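Side-chain contacts in glutamine synthetase (Streptomyces coelicolor, PDB 4BAX), which belongs to the glutamine synthetase family, joining an N-terminal beta-Grasp domain to a catalytic domain in an assembly of ten chains: residues A6-I11 / A36-G41; S22-I27 / P68-E73; L126-P129 / F133-A136. All blocks are in the same frame, centred on the assembly; numbering follows the deposited sequence.

Contact 1 (A6-I11 / A36-G41)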
loop_
_atom_site.group_PDB
_atom_site.type_symbol
_atom_site.label_atom_id
_atom_site.label_comp_id
_atom_site.label_asym_id
_atom_site.label_seq_id
_atom_site.Cartn_x
_atom_site.Cartn_y
_atom_site.Cartn_z
ATOM N N ALA A 6 40.918 13.797 -3.444
ATOM C CA ALA A 6 40.813 15.070 -2.739
ATOM C C ALA A 6 39.463 15.721 -3.042
ATOM O O ALA A 6 39.123 15.978 -4.204
ATOM C CB ALA A 6 41.946 15.992 -3.144
ATOM N N GLU A 7 38.688 15.986 -1.994
ATOM C CA GLU A 7 37.392 16.637 -2.174
ATOM C C GLU A 7 37.507 18.137 -1.957
ATOM O O GLU A 7 37.694 18.607 -0.827
ATOM C CB GLU A 7 36.361 16.054 -1.210
ATOM C CG GLU A 7 34.906 16.454 -1.519
ATOM C CD GLU A 7 34.293 15.729 -2.720
ATOM O OE1 GLU A 7 34.947 14.840 -3.308
ATOM O OE2 GLU A 7 33.157 16.074 -3.105
ATOM N N TYR A 8 37.370 18.882 -3.052
ATOM C CA TYR A 8 37.499 20.328 -3.007
ATOM C C TYR A 8 36.144 20.918 -2.686
ATOM O O TYR A 8 35.170 20.691 -3.404
ATOM C CB TYR A 8 38.004 20.877 -4.333
ATOM C CG TYR A 8 39.505 20.820 -4.511
ATOM C CD1 TYR A 8 40.213 19.639 -4.281
ATOM C CD2 TYR A 8 40.220 21.930 -4.942
ATOM C CE1 TYR A 8 41.590 19.578 -4.469
ATOM C CE2 TYR A 8 41.616 21.874 -5.123
ATOM C CZ TYR A 8 42.292 20.697 -4.887
ATOM O OH TYR A 8 43.673 20.645 -5.075
ATOM N N ILE A 9 36.094 21.642 -1.581
ATOM C CA ILE A 9 34.867 22.188 -1.043
ATOM C C ILE A 9 34.972 23.698 -1.051
ATOM O O ILE A 9 36.017 24.260 -0.682
ATOM C CB ILE A 9 34.606 21.645 0.405
ATOM C CG1 ILE A 9 34.348 20.126 0.342
ATOM C CG2 ILE A 9 33.441 22.333 1.097
ATOM C CD1 ILE A 9 34.691 19.334 1.638
ATOM N N TRP A 10 33.918 24.367 -1.497
ATOM C CA TRP A 10 33.937 25.818 -1.439
ATOM C C TRP A 10 32.545 26.368 -1.154
ATOM O O TRP A 10 31.584 25.604 -1.113
ATOM C CB TRP A 10 34.562 26.445 -2.694
ATOM C CG TRP A 10 33.705 26.390 -3.943
ATOM C CD1 TRP A 10 32.913 27.393 -4.433
ATOM C CD2 TRP A 10 33.582 25.297 -4.869
ATOM N NE1 TRP A 10 32.300 26.989 -5.600
ATOM C CE2 TRP A 10 32.691 25.711 -5.891
ATOM C CE3 TRP A 10 34.124 24.009 -4.929
ATOM C CZ2 TRP A 10 32.338 24.885 -6.963
ATOM C CZ3 TRP A 10 33.767 23.183 -6.005
ATOM C CH2 TRP A 10 32.888 23.628 -7.003
ATOM N N ILE A 11 32.467 27.677 -0.906
ATOM C CA ILE A 11 31.215 28.377 -0.657
ATOM C C ILE A 11 30.902 29.253 -1.866
ATOM O O ILE A 11 31.772 29.960 -2.368
ATOM C CB ILE A 11 31.301 29.209 0.618
ATOM C CG1 ILE A 11 31.334 28.274 1.824
ATOM C CG2 ILE A 11 30.101 30.139 0.767
ATOM C CD1 ILE A 11 32.615 28.356 2.585
ATOM N N ALA A 36 51.388 21.686 -1.309
ATOM C CA ALA A 36 51.577 20.813 -2.461
ATOM C C ALA A 36 50.259 20.594 -3.199
ATOM O O ALA A 36 50.239 20.054 -4.318
ATOM C CB ALA A 36 52.173 19.477 -2.026
ATOM N N LEU A 37 49.162 21.076 -2.617
ATOM C CA LEU A 37 47.879 20.864 -3.263
ATOM C C LEU A 37 47.636 21.866 -4.357
ATOM O O LEU A 37 47.729 23.075 -4.136
ATOM C CB LEU A 37 46.744 20.925 -2.248
ATOM C CG LEU A 37 46.705 19.760 -1.271
ATOM C CD1 LEU A 37 45.749 20.091 -0.155
ATOM C CD2 LEU A 37 46.277 18.485 -2.014
ATOM N N PRO A 38 47.296 21.359 -5.540
ATOM C CA PRO A 38 47.098 22.231 -6.697
ATOM C C PRO A 38 45.886 23.152 -6.494
ATOM O O PRO A 38 44.883 22.741 -5.893
ATOM C CB PRO A 38 46.844 21.243 -7.854
ATOM C CG PRO A 38 46.552 19.917 -7.212
ATOM C CD PRO A 38 47.253 19.925 -5.883
ATOM N N VAL A 39 45.989 24.381 -7.001
ATOM C CA VAL A 39 44.827 25.257 -7.104
ATOM C C VAL A 39 44.011 24.738 -8.251
ATOM O O VAL A 39 44.539 24.033 -9.116
ATOM C CB VAL A 39 45.187 26.753 -7.293
ATOM C CG1 VAL A 39 46.351 27.156 -6.392
ATOM C CG2 VAL A 39 45.484 27.056 -8.764
ATOM N N TRP A 40 42.718 25.034 -8.226
ATOM C CA TRP A 40 41.813 24.485 -9.217
ATOM C C TRP A 40 40.807 25.542 -9.668
ATOM O O TRP A 40 40.839 26.682 -9.228
ATOM C CB TRP A 40 41.094 23.272 -8.629
ATOM C CG TRP A 40 40.628 22.274 -9.631
ATOM C CD1 TRP A 40 40.858 22.286 -10.982
ATOM C CD2 TRP A 40 39.869 21.091 -9.364
ATOM N NE1 TRP A 40 40.275 21.186 -11.571
ATOM C CE2 TRP A 40 39.663 20.436 -10.598
ATOM C CE3 TRP A 40 39.340 20.524 -8.204
ATOM C CZ2 TRP A 40 38.946 19.242 -10.700
ATOM C CZ3 TRP A 40 38.622 19.345 -8.314
ATOM C CH2 TRP A 40 38.435 18.716 -9.550
ATOM N N GLY A 41 39.886 25.153 -10.527
ATOM C CA GLY A 41 38.932 26.109 -11.032
ATOM C C GLY A 41 37.592 25.451 -11.248
ATOM O O GLY A 41 37.465 24.224 -11.156
#
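Tyr8 reaches from strand 3-11 to the chain at 36-41 and meets it in two ways: a hydrogen bond through its hydroxyl and an aromatic contact through one ring face. In the polar part, Tyr8 OH donates to Pro38 O at 2.6 Å. The donor lies in the carbonyl plane on a lone pair, with a C=O...O angle of 144°, and Pro38 O also sits at the edge of the phenol ring. The bond thus ties the far end of the side chain to the backbone just before the strand that starts at Trp40. Pro38 CG (3.7 Å) and Leu37 CB (4.2 Å) pack round Tyr8 OH. The aromatic part is a T-shaped pair with Trp40. CG of Trp40, anti to the backbone N (chi1 -154°), turns the benzo edge of the indole to the Tyr8 face, the six-membered ring and the phenol ring having centroids 5.1 Å apart and planes at 84°. Trp40 CE3 stands over the inner rim of the phenol, 3.7 Å from Tyr8 CD2. The CB of Trp40 approaches as well, 3.8 Å from Tyr8 CE2. Strands 3-11 and 40-43 belong to one sheet but are not neighbours in it; 75-82 and 56-66 run between them, and side chains make the link. Tyr8 packs on Val77 and Cys79 of strand 75-82, Trp40 on Leu59 of strand 56-66, while Glu7 and Ile9 of strand 3-11 touch Trp202 of helix 190-210.

Contact 2 (S22-I27 / P68-E73)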
loop_
_atom_site.group_PDB
_atom_site.type_symbol
_atom_site.label_atom_id
_atom_site.label_comp_id
_atom_site.label_asym_id
_atom_site.label_seq_id
_atom_site.Cartn_x
_atom_site.Cartn_y
_atom_site.Cartn_z
ATOM N N SER A 22 31.041 21.141 -3.984
ATOM C CA SER A 22 32.158 20.229 -3.947
ATOM C C SER A 22 32.300 19.390 -5.207
ATOM O O SER A 22 31.314 19.122 -5.915
ATOM C CB SER A 22 32.092 19.352 -2.695
ATOM O OG SER A 22 31.442 18.130 -2.968
ATOM N N LYS A 23 33.561 19.095 -5.529
ATOM C CA LYS A 23 33.923 18.066 -6.495
ATOM C C LYS A 23 35.223 17.339 -6.130
ATOM O O LYS A 23 36.038 17.820 -5.325
ATOM C CB LYS A 23 33.966 18.613 -7.923
ATOM C CG LYS A 23 34.622 19.925 -8.093
ATOM C CD LYS A 23 34.653 20.298 -9.555
ATOM C CE LYS A 23 35.271 21.670 -9.719
ATOM N NZ LYS A 23 36.144 21.744 -10.923
ATOM N N THR A 24 35.413 16.197 -6.782
ATOM C CA THR A 24 36.520 15.291 -6.520
ATOM C C THR A 24 37.636 15.418 -7.517
ATOM O O THR A 24 37.408 15.404 -8.742
ATOM C CB THR A 24 36.055 13.817 -6.534
ATOM O OG1 THR A 24 34.871 13.654 -5.738
ATOM C CG2 THR A 24 37.176 12.880 -6.087
ATOM N N LYS A 25 38.848 15.503 -6.984
ATOM C CA LYS A 25 40.042 15.537 -7.802
ATOM C C LYS A 25 40.867 14.286 -7.483
ATOM O O LYS A 25 41.058 13.924 -6.305
ATOM C CB LYS A 25 40.848 16.795 -7.475
ATOM C CG LYS A 25 42.061 17.063 -8.348
ATOM C CD LYS A 25 42.516 18.508 -8.106
ATOM C CE LYS A 25 43.568 18.974 -9.113
ATOM N NZ LYS A 25 42.934 19.729 -10.257
ATOM N N ILE A 26 41.351 13.621 -8.525
ATOM C CA ILE A 26 42.192 12.453 -8.330
ATOM C C ILE A 26 43.627 12.865 -8.474
ATOM O O ILE A 26 44.033 13.339 -9.533
ATOM C CB ILE A 26 41.877 11.362 -9.358
ATOM C CG1 ILE A 26 40.374 11.018 -9.320
ATOM C CG2 ILE A 26 42.756 10.144 -9.110
ATOM C CD1 ILE A 26 39.905 10.394 -8.004
ATOM N N ILE A 27 44.410 12.668 -7.424
ATOM C CA ILE A 27 45.770 13.179 -7.429
ATOM C C ILE A 27 46.770 12.037 -7.370
ATOM O O ILE A 27 46.637 11.135 -6.544
ATOM C CB ILE A 27 45.990 14.112 -6.227
ATOM C CG1 ILE A 27 45.061 15.320 -6.357
ATOM C CG2 ILE A 27 47.468 14.510 -6.083
ATOM C CD1 ILE A 27 45.258 16.346 -5.297
ATOM N N PRO A 68 36.749 11.388 6.195
ATOM C CA PRO A 68 36.250 10.375 7.140
ATOM C C PRO A 68 35.280 9.367 6.511
ATOM O O PRO A 68 35.131 8.231 6.994
ATOM C CB PRO A 68 35.536 11.224 8.198
ATOM C CG PRO A 68 35.060 12.428 7.440
ATOM C CD PRO A 68 36.143 12.714 6.430
ATOM N N ILE A 69 34.576 9.812 5.479
ATOM C CA ILE A 69 33.652 8.952 4.751
ATOM C C ILE A 69 34.353 7.996 3.784
ATOM O O ILE A 69 34.122 6.786 3.781
ATOM C CB ILE A 69 32.593 9.787 4.019
ATOM C CG1 ILE A 69 31.793 10.575 5.059
ATOM C CG2 ILE A 69 31.690 8.894 3.214
ATOM C CD1 ILE A 69 30.843 11.543 4.474
ATOM N N ARG A 70 35.198 8.565 2.938
ATOM C CA ARG A 70 35.970 7.769 2.010
ATOM C C ARG A 70 37.031 6.935 2.720
ATOM O O ARG A 70 37.302 5.802 2.320
ATOM C CB ARG A 70 36.610 8.657 0.953
ATOM C CG ARG A 70 35.767 8.799 -0.287
ATOM C CD ARG A 70 36.171 10.021 -1.063
ATOM N NE ARG A 70 35.331 10.202 -2.236
ATOM C CZ ARG A 70 35.387 11.278 -3.014
ATOM N NH1 ARG A 70 36.243 12.264 -2.739
ATOM N NH2 ARG A 70 34.583 11.364 -4.067
ATOM N N GLY A 71 37.631 7.505 3.764
ATOM C CA GLY A 71 38.645 6.796 4.518
ATOM C C GLY A 71 39.996 6.748 3.821
ATOM O O GLY A 71 40.235 7.473 2.847
ATOM N N GLY A 72 40.904 5.941 4.366
ATOM C CA GLY A 72 42.215 5.756 3.767
ATOM C C GLY A 72 43.048 7.010 3.667
ATOM O O GLY A 72 43.170 7.753 4.647
ATOM N N GLU A 73 43.576 7.277 2.476
ATOM C CA GLU A 73 44.502 8.391 2.296
ATOM C C GLU A 73 43.779 9.608 1.694
ATOM O O GLU A 73 44.364 10.668 1.423
ATOM C CB GLU A 73 45.675 7.950 1.403
ATOM C CG GLU A 73 47.064 8.019 2.051
ATOM C CD GLU A 73 47.105 7.485 3.493
ATOM O OE1 GLU A 73 46.852 6.268 3.685
ATOM O OE2 GLU A 73 47.378 8.276 4.437
#
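Arg70 presents the edge of its guanidinium to Thr24, whose OG1 lies only 3° out of the guanidinium plane. The methyl group of Thr24 stands off that plane to one side, with CG2 3.5 Å from Arg70 NH1, and Glu7 OE1 lies off it on the other side. The one hydrogen bond between the two segments runs from Arg70 NH2 to Thr24 OG1, at 2.8 Å and almost straight, with an N-H...O angle of 174°. The two side chains approach from opposite directions. Arg70 is extended from CG to NE (chi3 -178°), which carries the guanidinium from the loop after strand 56-66 across to strand 20-28, the nearest CA atoms, those of Thr24 and Arg70, being 11.4 Å apart.

Each group has a stronger partner than the other. Thr24 OG1 is also hydrogen-bonded to Glu7 OE1, the same carboxylate oxygen that forms a salt bridge with Arg70 NH1, so threonine, arginine and glutamate close a small polar ring. NH1 stays within the subunit, while NH2 is shared between Thr24 and Glu156 of a second subunit, with which it makes a salt bridge. The two carboxylates balance the charge of the arginine and probably fix the rotation of its guanidinium. The backbone N of Arg70 is bonded to Asp67 OD1, which helps fix the base of the side chain.

Thr24 lies on the outermost strand of the beta-Grasp sheet within this chain, and there it pairs in an antiparallel ladder with a strand of the second subunit, which carries the sheet across the interface. Joining the N-terminal domain of one subunit to its neighbour in this way is characteristic of the glutamine synthetase ring.

Contact 3 (L126-P129 / F133-A136)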
loop_
_atom_site.group_PDB
_atom_site.type_symbol
_atom_site.label_atom_id
_atom_site.label_comp_id
_atom_site.label_asym_id
_atom_site.label_seq_id
_atom_site.Cartn_x
_atom_site.Cartn_y
_atom_site.Cartn_z
ATOM N N LEU A 126 11.618 15.951 10.663
ATOM C CA LEU A 126 11.802 14.534 10.972
ATOM C C LEU A 126 11.051 14.111 12.246
ATOM O O LEU A 126 10.609 12.968 12.348
ATOM C CB LEU A 126 13.294 14.163 11.044
ATOM C CG LEU A 126 13.563 12.671 11.268
ATOM C CD1 LEU A 126 13.409 11.934 9.960
ATOM C CD2 LEU A 126 14.924 12.385 11.885
ATOM N N GLY A 127 10.895 15.035 13.195
ATOM C CA GLY A 127 10.213 14.733 14.441
ATOM C C GLY A 127 8.717 15.016 14.436
ATOM O O GLY A 127 8.043 14.903 15.471
ATOM N N PHE A 128 8.189 15.406 13.280
ATOM C CA PHE A 128 6.782 15.765 13.168
ATOM C C PHE A 128 6.088 14.617 12.469
ATOM O O PHE A 128 6.726 13.931 11.669
ATOM C CB PHE A 128 6.611 17.053 12.350
ATOM C CG PHE A 128 6.703 18.330 13.165
ATOM C CD1 PHE A 128 7.657 18.467 14.173
ATOM C CD2 PHE A 128 5.870 19.416 12.896
ATOM C CE1 PHE A 128 7.753 19.655 14.914
ATOM C CE2 PHE A 128 5.965 20.606 13.639
ATOM C CZ PHE A 128 6.909 20.722 14.643
ATOM N N PRO A 129 4.814 14.348 12.822
ATOM C CA PRO A 129 3.978 13.367 12.111
ATOM C C PRO A 129 3.476 14.006 10.813
ATOM O O PRO A 129 3.389 15.247 10.727
ATOM C CB PRO A 129 2.806 13.127 13.069
ATOM C CG PRO A 129 2.737 14.351 13.900
ATOM C CD PRO A 129 4.134 14.904 14.007
ATOM N N PHE A 133 1.167 17.819 14.221
ATOM C CA PHE A 133 2.138 18.295 15.164
ATOM C C PHE A 133 2.407 17.238 16.218
ATOM O O PHE A 133 1.518 16.462 16.582
ATOM C CB PHE A 133 1.571 19.533 15.843
ATOM C CG PHE A 133 1.535 20.734 14.939
ATOM C CD1 PHE A 133 2.697 21.453 14.665
ATOM C CD2 PHE A 133 0.348 21.118 14.321
ATOM C CE1 PHE A 133 2.662 22.553 13.820
ATOM C CE2 PHE A 133 0.308 22.216 13.473
ATOM C CZ PHE A 133 1.465 22.932 13.217
ATOM N N PRO A 134 3.648 17.209 16.718
ATOM C CA PRO A 134 3.946 16.303 17.825
ATOM C C PRO A 134 3.535 16.988 19.122
ATOM O O PRO A 134 3.071 18.132 19.073
ATOM C CB PRO A 134 5.474 16.166 17.756
ATOM C CG PRO A 134 5.935 17.454 17.137
ATOM C CD PRO A 134 4.859 17.849 16.164
ATOM N N ALA A 135 3.743 16.334 20.258
ATOM C CA ALA A 135 3.424 16.951 21.531
ATOM C C ALA A 135 4.298 18.197 21.691
ATOM O O ALA A 135 5.359 18.321 21.048
ATOM C CB ALA A 135 3.682 15.975 22.655
ATOM N N ALA A 136 3.850 19.117 22.543
ATOM C CA ALA A 136 4.523 20.398 22.707
ATOM C C ALA A 136 5.891 20.169 23.315
ATOM O O ALA A 136 6.173 19.109 23.867
ATOM C CB ALA A 136 3.696 21.330 23.594
#
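Pro134 lies over one face of the Phe128 ring, its CD pointing at the centre: CD is 3.4 Å from the ring centroid and 9° off the ring normal, a CH-pi contact. Pro134 CG follows toward the rim, 3.6 Å from both CD1 and CE1 of Phe128. With Phe133 the relation is different. CG is anti to the carbonyl carbon in both phenylalanines, and their side chains run side by side in the same direction as an oblique pair, planes inclined at 64° and centroids 5.8 Å apart. Phe128 CE2 and Phe133 CD1, 3.5 Å apart, make the nearest approach. Pro129 packs against the backbone end of Pro134 and Phe133, its CD lying 3.7 Å from Pro134 CD and its CG against the carbonyl oxygen of Phe133. No hydrogen bond joins the segments. The loop between strand 124-125 and helix 152-164 here folds back on itself, proline on an aromatic face, at a subunit interface: Phe133 makes backbone hydrogen bonds to a third subunit and packs on its Pro134. Phe128 also forms an edge-to-face pair with Trp226 and touches Pro178, while Leu126 reaches back to Phe119 and Lys121 of strand 110-121.

Contacts 1 and 2 share the beta-Grasp sheet, with centres about 11 Å apart. On strand 3-11, Tyr8 and its neighbour Glu7 point to different sides: Tyr8 serves contact 1, Glu7 meets strand 20-28 of contact 2. Trp40 also packs on Lys25. Contact 1 spans one sheet face within the subunit by aromatic packing and a hydrogen bond; contact 2 is charged and polar, where the sheet passes into a second subunit. Contact 3 is far away in the catalytic region, its centre about 41 Å from that of contact 1. Mainly apolar, with no hydrogen bond between its segments, it lies beside a third subunit. All three are partly buried; none is purely core or surface.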